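Local atomic coordinates of methylglyoxal reductase (NADPH-dependent) (Candida albicans SC5314, PDB entry 6KWS), a protein that probably reduces methylglyoxal with NADPH as hydride donor, as a member of the dihydroflavonol-4-reductase subfamily of NAD(P)-dependent epimerases and dehydratases. Residues A[20-25]-A[46-51]; A[110-115]-A[181-186]; A[235-240]-A[263-268]. The protein carries 1 engineered substitution. All coordinates share one frame; numbering follows the deposited sequence.

Interaction 1: A[20-25]-A[46-51]; sequences QLLAKN and NNPKNL. Engineered in segment 46-51: Lys49 (natural residue Gln).
Leu22, on the last turn of helix 12-23, lays its two methyl groups against Pro48, Asn50 and Leu51. Its CA–CB bond does not aim at segment 46-51; the branch gets there through its torsions. CG stands anti to the carbonyl carbon and beside the backbone N (chi1 -73°), and chi2 of 180° extends CD1 away from CA. Leu22 CD1 thereby meets Pro48 CG at 4.0 Å, the two side chains crossing at about a right angle. The other methyl does more of the work. Leu22 CD2 lies 3.7 Å from the carbonyl oxygen Asn50 O and also touches Asn50 CB. The same methyl is 4.1 Å from Leu51 CB, so it rests on both backbone and side-chain atoms of the turn.

Asn50 runs past Leu22 in the opposite direction. Its CG is anti to the carbonyl carbon, beside the backbone N (chi1 -77°). At the end of the side chain, Asn50 ND2 stands 3.9 Å from Asn25 CA, just beyond the helix. This is van der Waals contact, and no polar bond joins the two segments. Leu51 meets Leu22 through CB. Leu51 also touches Val28, Leu42 and Phe45, and Leu22 shares two of these neighbours, Val28 and Phe45.

The receiving surface is a type I turn from Pro48 to Leu51, closed by a weak Leu51 N to Pro48 O bond of 3.5 Å. It follows the Schellman motif at Asn46 that ends helix 35-44, and it leads into strand 51-55, an outermost strand of the main sheet. Packing the end of the first helix against the entry to the third strand is consistent with the successive beta-alpha-beta crossovers of an NAD(P)-binding Rossmann fold.

Interaction 2: A[110-115]-A[181-186]; sequences AIYNFG and SNDNVK
A surface contact, made largely by one aromatic side chain, joins the C-terminal end of helix 92-114 to the loop that leads from helix 160-181 into strand 188-194. Tyr112 is the residue concerned, and residues 182-185 curve around the outer part of its ring. CG of Tyr112 is anti to the backbone N (chi1 -167°), which starts the ring on its way from the helix flank to the loop although the CA–CB bond does not point there.

Val185 comes to the ring edge: Val185 CA lies near the ring plane, 4.0 Å from Tyr112 CE2, and the methyl Val185 CG2 is also 4.0 Å from Tyr112 CE2. On the other side of the ring's outer end, the Asn182 side chain approaches obliquely, its amide plane turned 71° from that of the ring. Asn184, in a left-handed backbone conformation, meets the tyrosine hydroxyl through CB; its side chain crosses that of Tyr112 at a slant, with the amide and ring planes 18° apart. The hydroxyl also points at the backbone of Asp183, but the separation modelled there is too short to be trusted.

Both helices precede neighbouring parallel strands of the Rossmann sheet, 120-124 and 188-194, and the contact ties together the turns where the chain leaves each helix. It lies away from the NADPH site. At its flank Gly115 is the first residue past helix 92-114, its N donating to Ile111 O at 2.8 Å. Ile111, one residue before Tyr112, touches Phe187 of the same loop. The long Lys186 side chain stretches toward this helix end; Lys186 NZ stays 4.3 Å from Gly115 O and makes a weak hydrogen bond to Asn116 O instead.

Interaction 3: A[235-240]-A[263-268]; sequences GGWVDV and LNSGRF
One face of the Trp237 indole carries Ser265 and Gly266. Ser265 CB makes a CH-pi contact 3.8 Å from the centroid of the six-membered ring and only 16° off its normal, Gly266 N lies over the same face, also toward the rim, and Arg267 C stands at the edge. The Phe268 ring has Gly235 N over one face and Gly236 O at its edge, and meets Phe198 edge-to-face. The Arg267 guanidinium turns its edge to the Gly235–Gly236 peptide; its charge is answered elsewhere, by a salt bridge to Glu136.

Behind these groups the strands pair antiparallel. Gly235 and Phe268 exchange two bonds, and Phe268 N reaches Gly235 O (2.9 Å) nearly along the C=O axis. Trp237 N donates to Gly266 O at 3.0 Å. Ser265 and Gly266 together face Trp237 as a classic beta bulge: Trp237 O accepts Ser265 N at 2.8 Å and, weakly, Gly266 N at 3.5 Å. Val238, beyond the bulge, packs on Leu263 and lies close to the NADPH-binding Val197.

The assigned hydrogen bonds across the contact run between backbone atoms; Trp237 and Phe268 share one side of the paired strands, and Arg267 finds its charge partner elsewhere.

Interaction 3 is the buried contact of the three, and interactions 1 and 2 lie at the surface, about 14 Å apart at their nearest atoms. All three join elements on or beside one mixed sheet. Interactions 1 and 2 lie on its parallel, Rossmann-type part; each sets the end of a helix against a loop leading into a strand, and neither has a hydrogen bond between its segments: leucine methyls carry the first, a tyrosine ring the second. Interaction 3, where strand 260-269 pairs antiparallel with strand 234-239, depends on backbone hydrogen bonds, with aromatic side chains packed against the neighbouring strand. It lies across the chain's centre from interaction 2, and it alone sits beside an NADPH-binding residue.

Interaction 1: A[20-25]-A[46-51]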
ATOM      1  N   GLN A  20      -5.520 -13.289   3.877  1.00 35.73           N
ATOM      2  CA  GLN A  20      -6.364 -13.716   2.767  1.00 36.66           C
ATOM      3  C   GLN A  20      -5.740 -14.875   1.998  1.00 41.88           C
ATOM      4  O   GLN A  20      -6.452 -15.805   1.600  1.00 43.21           O
ATOM      5  CB  GLN A  20      -6.652 -12.547   1.842  1.00 35.63           C
ATOM      6  CG  GLN A  20      -7.299 -11.373   2.543  1.00 33.72           C
ATOM      7  CD  GLN A  20      -7.948 -10.460   1.552  1.00 37.15           C
ATOM      8  OE1 GLN A  20      -8.211 -10.866   0.415  1.00 45.42           O
ATOM      9  NE2 GLN A  20      -8.204  -9.223   1.952  1.00 35.68           N
ATOM     10  N   LEU A  21      -4.418 -14.845   1.783  1.00 38.35           N
ATOM     11  CA  LEU A  21      -3.751 -15.971   1.135  1.00 33.82           C
ATOM     12  C   LEU A  21      -3.952 -17.263   1.922  1.00 38.87           C
ATOM     13  O   LEU A  21      -4.272 -18.299   1.338  1.00 44.97           O
ATOM     14  CB  LEU A  21      -2.261 -15.682   0.953  1.00 39.15           C
ATOM     15  CG  LEU A  21      -1.789 -14.853  -0.255  1.00 38.61           C
ATOM     16  CD1 LEU A  21      -0.296 -14.631  -0.176  1.00 31.69           C
ATOM     17  CD2 LEU A  21      -2.167 -15.512  -1.593  1.00 36.28           C
ATOM     18  N   LEU A  22      -3.773 -17.230   3.251  1.00 40.83           N
ATOM     19  CA  LEU A  22      -3.941 -18.453   4.046  1.00 37.64           C
ATOM     20  C   LEU A  22      -5.340 -19.026   3.902  1.00 42.01           C
ATOM     21  O   LEU A  22      -5.515 -20.250   3.849  1.00 49.87           O
ATOM     22  CB  LEU A  22      -3.667 -18.194   5.521  1.00 30.20           C
ATOM     23  CG  LEU A  22      -2.217 -17.995   5.908  1.00 38.23           C
ATOM     24  CD1 LEU A  22      -2.153 -17.745   7.409  1.00 33.56           C
ATOM     25  CD2 LEU A  22      -1.351 -19.199   5.480  1.00 32.64           C
ATOM     26  N   ALA A  23      -6.350 -18.158   3.850  1.00 41.96           N
ATOM     27  CA  ALA A  23      -7.733 -18.611   3.760  1.00 42.63           C
ATOM     28  C   ALA A  23      -8.095 -19.170   2.390  1.00 44.90           C
ATOM     29  O   ALA A  23      -9.180 -19.729   2.244  1.00 54.58           O
ATOM     30  CB  ALA A  23      -8.691 -17.474   4.111  1.00 28.47           C
ATOM     31  N   LYS A  24      -7.241 -19.010   1.382  1.00 47.39           N
ATOM     32  CA  LYS A  24      -7.405 -19.688   0.104  1.00 47.78           C
ATOM     33  C   LYS A  24      -6.459 -20.879  -0.025  1.00 49.33           C
ATOM     34  O   LYS A  24      -6.170 -21.323  -1.137  1.00 50.82           O
ATOM     35  CB  LYS A  24      -7.209 -18.700  -1.052  1.00 46.31           C
ATOM     36  CG  LYS A  24      -8.385 -17.739  -1.257  1.00 48.40           C
ATOM     37  CD  LYS A  24      -8.025 -16.492  -2.075  1.00 40.96           C
ATOM     38  CE  LYS A  24      -8.999 -16.300  -3.229  1.00 50.74           C
ATOM     39  NZ  LYS A  24      -9.366 -14.870  -3.486  1.00 59.11           N
ATOM     40  N   ASN A  25      -5.955 -21.386   1.099  1.00 49.60           N
ATOM     41  CA  ASN A  25      -5.122 -22.588   1.146  1.00 55.21           C
ATOM     42  C   ASN A  25      -3.900 -22.501   0.228  1.00 52.37           C
ATOM     43  O   ASN A  25      -3.486 -23.502  -0.364  1.00 52.12           O
ATOM     44  CB  ASN A  25      -5.954 -23.842   0.838  1.00 55.30           C
ATOM     45  CG  ASN A  25      -7.216 -23.942   1.712  1.00 69.11           C
ATOM     46  OD1 ASN A  25      -7.159 -23.789   2.944  1.00 73.82           O
ATOM     47  ND2 ASN A  25      -8.363 -24.179   1.071  1.00 70.55           N
ATOM     48  N   ASN A  46      -1.393 -18.323  14.848  1.00 38.95           N
ATOM     49  CA  ASN A  46      -1.417 -19.576  15.593  1.00 38.09           C
ATOM     50  C   ASN A  46      -0.735 -20.702  14.834  1.00 40.53           C
ATOM     51  O   ASN A  46      -1.218 -21.832  14.817  1.00 48.52           O
ATOM     52  CB  ASN A  46      -2.843 -19.965  15.983  1.00 38.25           C
ATOM     53  CG  ASN A  46      -3.406 -19.059  17.056  1.00 45.82           C
ATOM     54  OD1 ASN A  46      -2.780 -18.857  18.103  1.00 45.19           O
ATOM     55  ND2 ASN A  46      -4.586 -18.491  16.799  1.00 48.10           N
ATOM     56  N   ASN A  47       0.404 -20.393  14.212  1.00 42.78           N
ATOM     57  CA  ASN A  47       1.308 -21.350  13.589  1.00 44.58           C
ATOM     58  C   ASN A  47       0.568 -22.369  12.703  1.00 45.42           C
ATOM     59  O   ASN A  47       0.657 -23.591  12.973  1.00 45.01           O
ATOM     60  CB  ASN A  47       2.168 -22.055  14.631  1.00 40.69           C
ATOM     61  CG  ASN A  47       2.758 -21.099  15.638  1.00 47.11           C
ATOM     62  OD1 ASN A  47       2.104 -20.728  16.617  1.00 54.47           O
ATOM     63  ND2 ASN A  47       4.003 -20.702  15.416  1.00 44.91           N
ATOM     64  N   PRO A  48      -0.139 -21.930  11.684  1.00 44.75           N
ATOM     65  CA  PRO A  48      -0.735 -22.889  10.752  1.00 40.23           C
ATOM     66  C   PRO A  48       0.340 -23.626   9.964  1.00 47.23           C
ATOM     67  O   PRO A  48       1.496 -23.198   9.872  1.00 46.12           O
ATOM     68  CB  PRO A  48      -1.601 -22.010   9.845  1.00 37.68           C
ATOM     69  CG  PRO A  48      -0.977 -20.680   9.896  1.00 37.68           C
ATOM     70  CD  PRO A  48      -0.365 -20.536  11.263  1.00 40.99           C
ATOM     71  N   LYS A  49      -0.075 -24.772   9.409  1.00 52.06           N
ATOM     72  CA  LYS A  49       0.788 -25.590   8.556  1.00 53.48           C
ATOM     73  C   LYS A  49       1.229 -24.822   7.317  1.00 52.51           C
ATOM     74  O   LYS A  49       2.369 -24.962   6.860  1.00 47.80           O
ATOM     75  CB  LYS A  49       0.034 -26.860   8.144  1.00 60.78           C
ATOM     76  CG  LYS A  49      -1.440 -26.569   7.763  1.00 70.59           C
ATOM     77  CD  LYS A  49      -2.242 -27.793   7.285  1.00 75.84           C
ATOM     78  CE  LYS A  49      -2.534 -28.765   8.428  1.00 82.69           C
ATOM     79  NZ  LYS A  49      -3.217 -28.107   9.597  1.00 81.27           N
ATOM     80  N   ASN A  50       0.332 -24.009   6.759  1.00 52.05           N
ATOM     81  CA  ASN A  50       0.533 -23.329   5.487  1.00 49.39           C
ATOM     82  C   ASN A  50       1.424 -22.093   5.576  1.00 49.66           C
ATOM     83  O   ASN A  50       1.533 -21.372   4.575  1.00 45.17           O
ATOM     84  CB  ASN A  50      -0.818 -22.907   4.917  1.00 55.35           C
ATOM     85  CG  ASN A  50      -1.575 -24.054   4.299  1.00 71.20           C
ATOM     86  OD1 ASN A  50      -1.016 -25.139   4.064  1.00 68.05           O
ATOM     87  ND2 ASN A  50      -2.867 -23.825   4.025  1.00 73.67           N
ATOM     88  N   LEU A  51       2.045 -21.810   6.724  1.00 40.49           N
ATOM     89  CA  LEU A  51       2.701 -20.529   6.928  1.00 36.09           C
ATOM     90  C   LEU A  51       4.107 -20.741   7.445  1.00 34.83           C
ATOM     91  O   LEU A  51       4.313 -21.521   8.375  1.00 46.04           O
ATOM     92  CB  LEU A  51       1.922 -19.655   7.917  1.00 38.12           C
ATOM     93  CG  LEU A  51       2.519 -18.262   8.174  1.00 35.84           C
ATOM     94  CD1 LEU A  51       2.564 -17.366   6.930  1.00 34.91           C
ATOM     95  CD2 LEU A  51       1.761 -17.580   9.276  1.00 40.75           C
TER

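Interaction 2: A[110-115]-A[181-186]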
ATOM      1  N   ALA A 110      17.249 -10.671  -8.570  1.00 47.02           N
ATOM      2  CA  ALA A 110      17.239 -11.967  -7.897  1.00 49.73           C
ATOM      3  C   ALA A 110      16.179 -12.882  -8.496  1.00 50.45           C
ATOM      4  O   ALA A 110      16.434 -14.065  -8.746  1.00 49.76           O
ATOM      5  CB  ALA A 110      17.022 -11.796  -6.395  1.00 45.27           C
ATOM      6  N   ILE A 111      14.987 -12.350  -8.759  1.00 47.39           N
ATOM      7  CA  ILE A 111      13.973 -13.193  -9.371  1.00 47.79           C
ATOM      8  C   ILE A 111      14.418 -13.617 -10.762  1.00 51.23           C
ATOM      9  O   ILE A 111      14.137 -14.739 -11.202  1.00 52.92           O
ATOM     10  CB  ILE A 111      12.619 -12.462  -9.382  1.00 46.89           C
ATOM     11  CG1 ILE A 111      12.234 -12.096  -7.943  1.00 47.04           C
ATOM     12  CG2 ILE A 111      11.532 -13.317 -10.053  1.00 39.78           C
ATOM     13  CD1 ILE A 111      11.125 -11.069  -7.839  1.00 46.22           C
ATOM     14  N   TYR A 112      15.148 -12.750 -11.459  1.00 53.12           N
ATOM     15  CA  TYR A 112      15.626 -13.092 -12.791  1.00 54.76           C
ATOM     16  C   TYR A 112      16.607 -14.262 -12.746  1.00 56.47           C
ATOM     17  O   TYR A 112      16.438 -15.254 -13.463  1.00 58.60           O
ATOM     18  CB  TYR A 112      16.267 -11.869 -13.427  1.00 57.25           C
ATOM     19  CG  TYR A 112      16.525 -12.012 -14.900  1.00 62.28           C
ATOM     20  CD1 TYR A 112      17.809 -11.846 -15.415  1.00 63.65           C
ATOM     21  CD2 TYR A 112      15.490 -12.295 -15.778  1.00 63.17           C
ATOM     22  CE1 TYR A 112      18.055 -11.960 -16.761  1.00 64.35           C
ATOM     23  CE2 TYR A 112      15.725 -12.411 -17.134  1.00 72.63           C
ATOM     24  CZ  TYR A 112      17.013 -12.243 -17.617  1.00 73.51           C
ATOM     25  OH  TYR A 112      17.267 -12.355 -18.962  1.00 74.04           O
ATOM     26  N   ASN A 113      17.632 -14.173 -11.893  1.00 52.40           N
ATOM     27  CA  ASN A 113      18.638 -15.231 -11.831  1.00 53.66           C
ATOM     28  C   ASN A 113      18.058 -16.515 -11.239  1.00 60.60           C
ATOM     29  O   ASN A 113      18.111 -17.581 -11.866  1.00 63.84           O
ATOM     30  CB  ASN A 113      19.852 -14.762 -11.023  1.00 50.13           C
ATOM     31  CG  ASN A 113      20.478 -13.492 -11.588  1.00 51.60           C
ATOM     32  OD1 ASN A 113      20.338 -13.193 -12.765  1.00 47.52           O
ATOM     33  ND2 ASN A 113      21.160 -12.733 -10.736  1.00 58.82           N
ATOM     34  N   PHE A 114      17.474 -16.434 -10.044  1.00 59.76           N
ATOM     35  CA  PHE A 114      17.151 -17.635  -9.283  1.00 59.84           C
ATOM     36  C   PHE A 114      15.652 -17.892  -9.128  1.00 61.80           C
ATOM     37  O   PHE A 114      15.269 -18.871  -8.472  1.00 61.59           O
ATOM     38  CB  PHE A 114      17.834 -17.568  -7.916  1.00 49.16           C
ATOM     39  CG  PHE A 114      19.195 -16.940  -7.958  1.00 57.79           C
ATOM     40  CD1 PHE A 114      20.321 -17.699  -8.250  1.00 63.15           C
ATOM     41  CD2 PHE A 114      19.362 -15.591  -7.685  1.00 66.66           C
ATOM     42  CE1 PHE A 114      21.600 -17.115  -8.283  1.00 58.40           C
ATOM     43  CE2 PHE A 114      20.635 -14.995  -7.723  1.00 66.82           C
ATOM     44  CZ  PHE A 114      21.755 -15.763  -8.018  1.00 59.76           C
ATOM     45  N   GLY A 115      14.794 -17.069  -9.722  1.00 54.46           N
ATOM     46  CA  GLY A 115      13.373 -17.295  -9.567  1.00 45.49           C
ATOM     47  C   GLY A 115      12.868 -18.208 -10.652  1.00 60.45           C
ATOM     48  O   GLY A 115      12.005 -17.819 -11.446  1.00 62.96           O
ATOM     49  N   SER A 181      13.457  -4.078 -20.619  1.00 53.58           N
ATOM     50  CA  SER A 181      14.834  -3.940 -21.082  1.00 51.40           C
ATOM     51  C   SER A 181      15.625  -5.240 -21.025  1.00 55.60           C
ATOM     52  O   SER A 181      16.565  -5.406 -21.810  1.00 59.80           O
ATOM     53  CB  SER A 181      15.554  -2.861 -20.265  1.00 49.55           C
ATOM     54  OG  SER A 181      16.927  -3.136 -20.078  1.00 54.57           O
ATOM     55  N   ASN A 182      15.292  -6.154 -20.114  1.00 62.15           N
ATOM     56  CA  ASN A 182      15.939  -7.461 -20.074  1.00 57.53           C
ATOM     57  C   ASN A 182      15.218  -8.445 -20.987  1.00 61.26           C
ATOM     58  O   ASN A 182      14.003  -8.373 -21.196  1.00 62.39           O
ATOM     59  CB  ASN A 182      15.976  -8.028 -18.650  1.00 57.04           C
ATOM     60  CG  ASN A 182      17.076  -7.410 -17.792  1.00 58.78           C
ATOM     61  OD1 ASN A 182      16.993  -6.243 -17.383  1.00 56.03           O
ATOM     62  ND2 ASN A 182      18.112  -8.198 -17.506  1.00 60.46           N
ATOM     63  N   ASP A 183      15.996  -9.364 -21.538  1.00 73.28           N
ATOM     64  CA  ASP A 183      15.532 -10.494 -22.327  1.00 74.97           C
ATOM     65  C   ASP A 183      15.268 -11.690 -21.413  1.00 75.54           C
ATOM     66  O   ASP A 183      15.581 -11.662 -20.220  1.00 78.70           O
ATOM     67  CB  ASP A 183      16.588 -10.829 -23.377  1.00 79.38           C
ATOM     68  CG  ASP A 183      18.008 -10.758 -22.806  1.00 88.49           C
ATOM     69  OD1 ASP A 183      18.258  -9.886 -21.930  1.00 82.88           O
ATOM     70  OD2 ASP A 183      18.872 -11.565 -23.227  1.00 87.71           O
ATOM     71  N   ASN A 184      14.683 -12.752 -21.975  1.00 69.73           N
ATOM     72  CA  ASN A 184      14.506 -14.043 -21.300  1.00 82.10           C
ATOM     73  C   ASN A 184      13.506 -14.001 -20.145  1.00 79.09           C
ATOM     74  O   ASN A 184      13.375 -15.012 -19.423  1.00 73.09           O
ATOM     75  CB  ASN A 184      15.819 -14.598 -20.707  1.00 93.67           C
ATOM     76  CG  ASN A 184      16.844 -15.009 -21.761  1.00 96.28           C
ATOM     77  OD1 ASN A 184      16.495 -15.322 -22.901  1.00 95.39           O
ATOM     78  ND2 ASN A 184      18.128 -15.020 -21.368  1.00 86.60           N
ATOM     79  N   VAL A 185      12.817 -12.881 -19.926  1.00 70.75           N
ATOM     80  CA  VAL A 185      12.047 -12.681 -18.702  1.00 62.70           C
ATOM     81  C   VAL A 185      10.899 -13.675 -18.648  1.00 59.62           C
ATOM     82  O   VAL A 185      10.003 -13.651 -19.498  1.00 56.29           O
ATOM     83  CB  VAL A 185      11.529 -11.244 -18.617  1.00 63.62           C
ATOM     84  CG1 VAL A 185      10.717 -11.070 -17.350  1.00 54.48           C
ATOM     85  CG2 VAL A 185      12.696 -10.267 -18.670  1.00 58.29           C
ATOM     86  N   LYS A 186      10.908 -14.540 -17.628  1.00 60.81           N
ATOM     87  CA  LYS A 186       9.967 -15.649 -17.550  1.00 48.64           C
ATOM     88  C   LYS A 186       8.682 -15.298 -16.817  1.00 49.32           C
ATOM     89  O   LYS A 186       7.687 -16.017 -16.953  1.00 53.83           O
ATOM     90  CB  LYS A 186      10.629 -16.854 -16.874  1.00 53.47           C
ATOM     91  CG  LYS A 186      11.802 -17.454 -17.662  1.00 65.03           C
ATOM     92  CD  LYS A 186      12.417 -18.666 -16.943  1.00 71.89           C
ATOM     93  CE  LYS A 186      13.756 -18.331 -16.256  1.00 74.28           C
ATOM     94  NZ  LYS A 186      14.017 -19.140 -15.007  1.00 70.56           N
TER

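Interaction 3: A[235-240]-A[263-268]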
ATOM      1  N   GLY A 235      -7.438  13.714  -0.478  1.00 32.32           N
ATOM      2  CA  GLY A 235      -6.942  12.897  -1.561  1.00 32.31           C
ATOM      3  C   GLY A 235      -7.889  11.747  -1.824  1.00 34.26           C
ATOM      4  O   GLY A 235      -9.030  11.739  -1.361  1.00 38.24           O
ATOM      5  N   GLY A 236      -7.409  10.805  -2.616  1.00 30.71           N
ATOM      6  CA  GLY A 236      -8.099   9.557  -2.740  1.00 27.26           C
ATOM      7  C   GLY A 236      -7.735   8.637  -1.599  1.00 30.88           C
ATOM      8  O   GLY A 236      -6.676   8.750  -0.987  1.00 32.61           O
ATOM      9  N   TRP A 237      -8.635   7.712  -1.292  1.00 29.99           N
ATOM     10  CA  TRP A 237      -8.382   6.729  -0.258  1.00 28.55           C
ATOM     11  C   TRP A 237      -8.901   5.394  -0.765  1.00 31.61           C
ATOM     12  O   TRP A 237      -9.694   5.333  -1.708  1.00 29.97           O
ATOM     13  CB  TRP A 237      -9.069   7.121   1.063  1.00 30.32           C
ATOM     14  CG  TRP A 237     -10.539   6.969   0.903  1.00 32.95           C
ATOM     15  CD1 TRP A 237     -11.410   7.869   0.355  1.00 31.50           C
ATOM     16  CD2 TRP A 237     -11.303   5.792   1.187  1.00 34.57           C
ATOM     17  NE1 TRP A 237     -12.677   7.328   0.298  1.00 29.04           N
ATOM     18  CE2 TRP A 237     -12.634   6.055   0.805  1.00 32.84           C
ATOM     19  CE3 TRP A 237     -10.985   4.542   1.732  1.00 29.99           C
ATOM     20  CZ2 TRP A 237     -13.644   5.116   0.953  1.00 31.64           C
ATOM     21  CZ3 TRP A 237     -11.985   3.622   1.886  1.00 32.41           C
ATOM     22  CH2 TRP A 237     -13.306   3.910   1.496  1.00 32.41           C
ATOM     23  N   VAL A 238      -8.468   4.324  -0.111  1.00 34.72           N
ATOM     24  CA  VAL A 238      -8.972   2.983  -0.380  1.00 28.27           C
ATOM     25  C   VAL A 238      -8.717   2.166   0.876  1.00 29.59           C
ATOM     26  O   VAL A 238      -7.739   2.404   1.590  1.00 31.13           O
ATOM     27  CB  VAL A 238      -8.282   2.383  -1.626  1.00 28.33           C
ATOM     28  CG1 VAL A 238      -6.794   2.338  -1.395  1.00 32.71           C
ATOM     29  CG2 VAL A 238      -8.797   1.009  -1.930  1.00 28.86           C
ATOM     30  N   ASP A 239      -9.620   1.236   1.177  1.00 32.00           N
ATOM     31  CA  ASP A 239      -9.463   0.415   2.372  1.00 29.69           C
ATOM     32  C   ASP A 239      -8.374  -0.633   2.160  1.00 32.36           C
ATOM     33  O   ASP A 239      -8.248  -1.212   1.075  1.00 30.25           O
ATOM     34  CB  ASP A 239     -10.791  -0.256   2.735  1.00 36.04           C
ATOM     35  CG  ASP A 239     -10.729  -1.026   4.054  1.00 35.43           C
ATOM     36  OD1 ASP A 239     -10.268  -2.198   4.075  1.00 34.01           O
ATOM     37  OD2 ASP A 239     -11.167  -0.459   5.074  1.00 37.73           O
ATOM     38  N   VAL A 240      -7.600  -0.884   3.225  1.00 31.31           N
ATOM     39  CA  VAL A 240      -6.440  -1.773   3.175  1.00 32.63           C
ATOM     40  C   VAL A 240      -6.839  -3.189   2.794  1.00 37.37           C
ATOM     41  O   VAL A 240      -6.073  -3.900   2.129  1.00 38.06           O
ATOM     42  CB  VAL A 240      -5.701  -1.756   4.529  1.00 32.96           C
ATOM     43  CG1 VAL A 240      -6.618  -2.234   5.627  1.00 31.23           C
ATOM     44  CG2 VAL A 240      -4.427  -2.607   4.481  1.00 28.93           C
ATOM     45  N   LEU A 263      -5.871   1.492  -7.242  1.00 33.45           N
ATOM     46  CA  LEU A 263      -6.742   1.141  -6.129  1.00 32.72           C
ATOM     47  C   LEU A 263      -7.179   2.418  -5.445  1.00 35.68           C
ATOM     48  O   LEU A 263      -6.408   3.043  -4.703  1.00 31.61           O
ATOM     49  CB  LEU A 263      -6.084   0.172  -5.158  1.00 31.67           C
ATOM     50  CG  LEU A 263      -6.794  -1.107  -5.593  1.00 39.83           C
ATOM     51  CD1 LEU A 263      -6.033  -1.778  -6.734  1.00 40.52           C
ATOM     52  CD2 LEU A 263      -7.152  -2.050  -4.474  1.00 37.64           C
ATOM     53  N   ASN A 264      -8.423   2.802  -5.723  1.00 39.44           N
ATOM     54  CA  ASN A 264      -9.016   3.981  -5.121  1.00 33.34           C
ATOM     55  C   ASN A 264     -10.519   3.782  -5.020  1.00 35.72           C
ATOM     56  O   ASN A 264     -11.186   3.464  -6.007  1.00 43.49           O
ATOM     57  CB  ASN A 264      -8.697   5.241  -5.922  1.00 30.73           C
ATOM     58  CG  ASN A 264      -9.227   6.496  -5.244  1.00 32.23           C
ATOM     59  OD1 ASN A 264      -8.598   7.032  -4.346  1.00 32.12           O
ATOM     60  ND2 ASN A 264     -10.394   6.953  -5.662  1.00 30.38           N
ATOM     61  N   SER A 265     -11.037   3.972  -3.817  1.00 31.47           N
ATOM     62  CA  SER A 265     -12.453   3.896  -3.540  1.00 29.69           C
ATOM     63  C   SER A 265     -13.177   5.240  -3.630  1.00 32.54           C
ATOM     64  O   SER A 265     -14.397   5.261  -3.809  1.00 36.15           O
ATOM     65  CB  SER A 265     -12.645   3.321  -2.141  1.00 32.06           C
ATOM     66  OG  SER A 265     -13.999   2.976  -1.922  1.00 45.97           O
ATOM     67  N   GLY A 266     -12.485   6.355  -3.467  1.00 25.76           N
ATOM     68  CA  GLY A 266     -13.182   7.615  -3.410  1.00 26.16           C
ATOM     69  C   GLY A 266     -12.273   8.711  -2.904  1.00 29.60           C
ATOM     70  O   GLY A 266     -11.057   8.549  -2.810  1.00 32.59           O
ATOM     71  N   ARG A 267     -12.898   9.829  -2.577  1.00 30.03           N
ATOM     72  CA  ARG A 267     -12.189  11.036  -2.197  1.00 32.49           C
ATOM     73  C   ARG A 267     -12.546  11.393  -0.761  1.00 32.55           C
ATOM     74  O   ARG A 267     -13.623  11.042  -0.265  1.00 30.56           O
ATOM     75  CB  ARG A 267     -12.543  12.185  -3.151  1.00 29.63           C
ATOM     76  CG  ARG A 267     -12.083  11.966  -4.567  1.00 26.13           C
ATOM     77  CD  ARG A 267     -10.570  11.817  -4.629  1.00 35.09           C
ATOM     78  NE  ARG A 267     -10.020  12.331  -5.886  1.00 42.75           N
ATOM     79  CZ  ARG A 267      -8.739  12.656  -6.073  1.00 43.43           C
ATOM     80  NH1 ARG A 267      -7.861  12.530  -5.081  1.00 34.73           N
ATOM     81  NH2 ARG A 267      -8.334  13.120  -7.255  1.00 40.53           N
ATOM     82  N   PHE A 268     -11.629  12.071  -0.082  1.00 31.85           N
ATOM     83  CA  PHE A 268     -11.912  12.539   1.271  1.00 34.74           C
ATOM     84  C   PHE A 268     -11.204  13.864   1.507  1.00 34.36           C
ATOM     85  O   PHE A 268     -10.184  14.169   0.872  1.00 32.70           O
ATOM     86  CB  PHE A 268     -11.444  11.547   2.344  1.00 31.35           C
ATOM     87  CG  PHE A 268      -9.970  11.588   2.574  1.00 32.85           C
ATOM     88  CD1 PHE A 268      -9.102  10.934   1.708  1.00 33.55           C
ATOM     89  CD2 PHE A 268      -9.438  12.323   3.619  1.00 32.38           C
ATOM     90  CE1 PHE A 268      -7.719  10.996   1.895  1.00 33.75           C
ATOM     91  CE2 PHE A 268      -8.073  12.394   3.811  1.00 33.86           C
ATOM     92  CZ  PHE A 268      -7.207  11.730   2.950  1.00 34.87           C
TER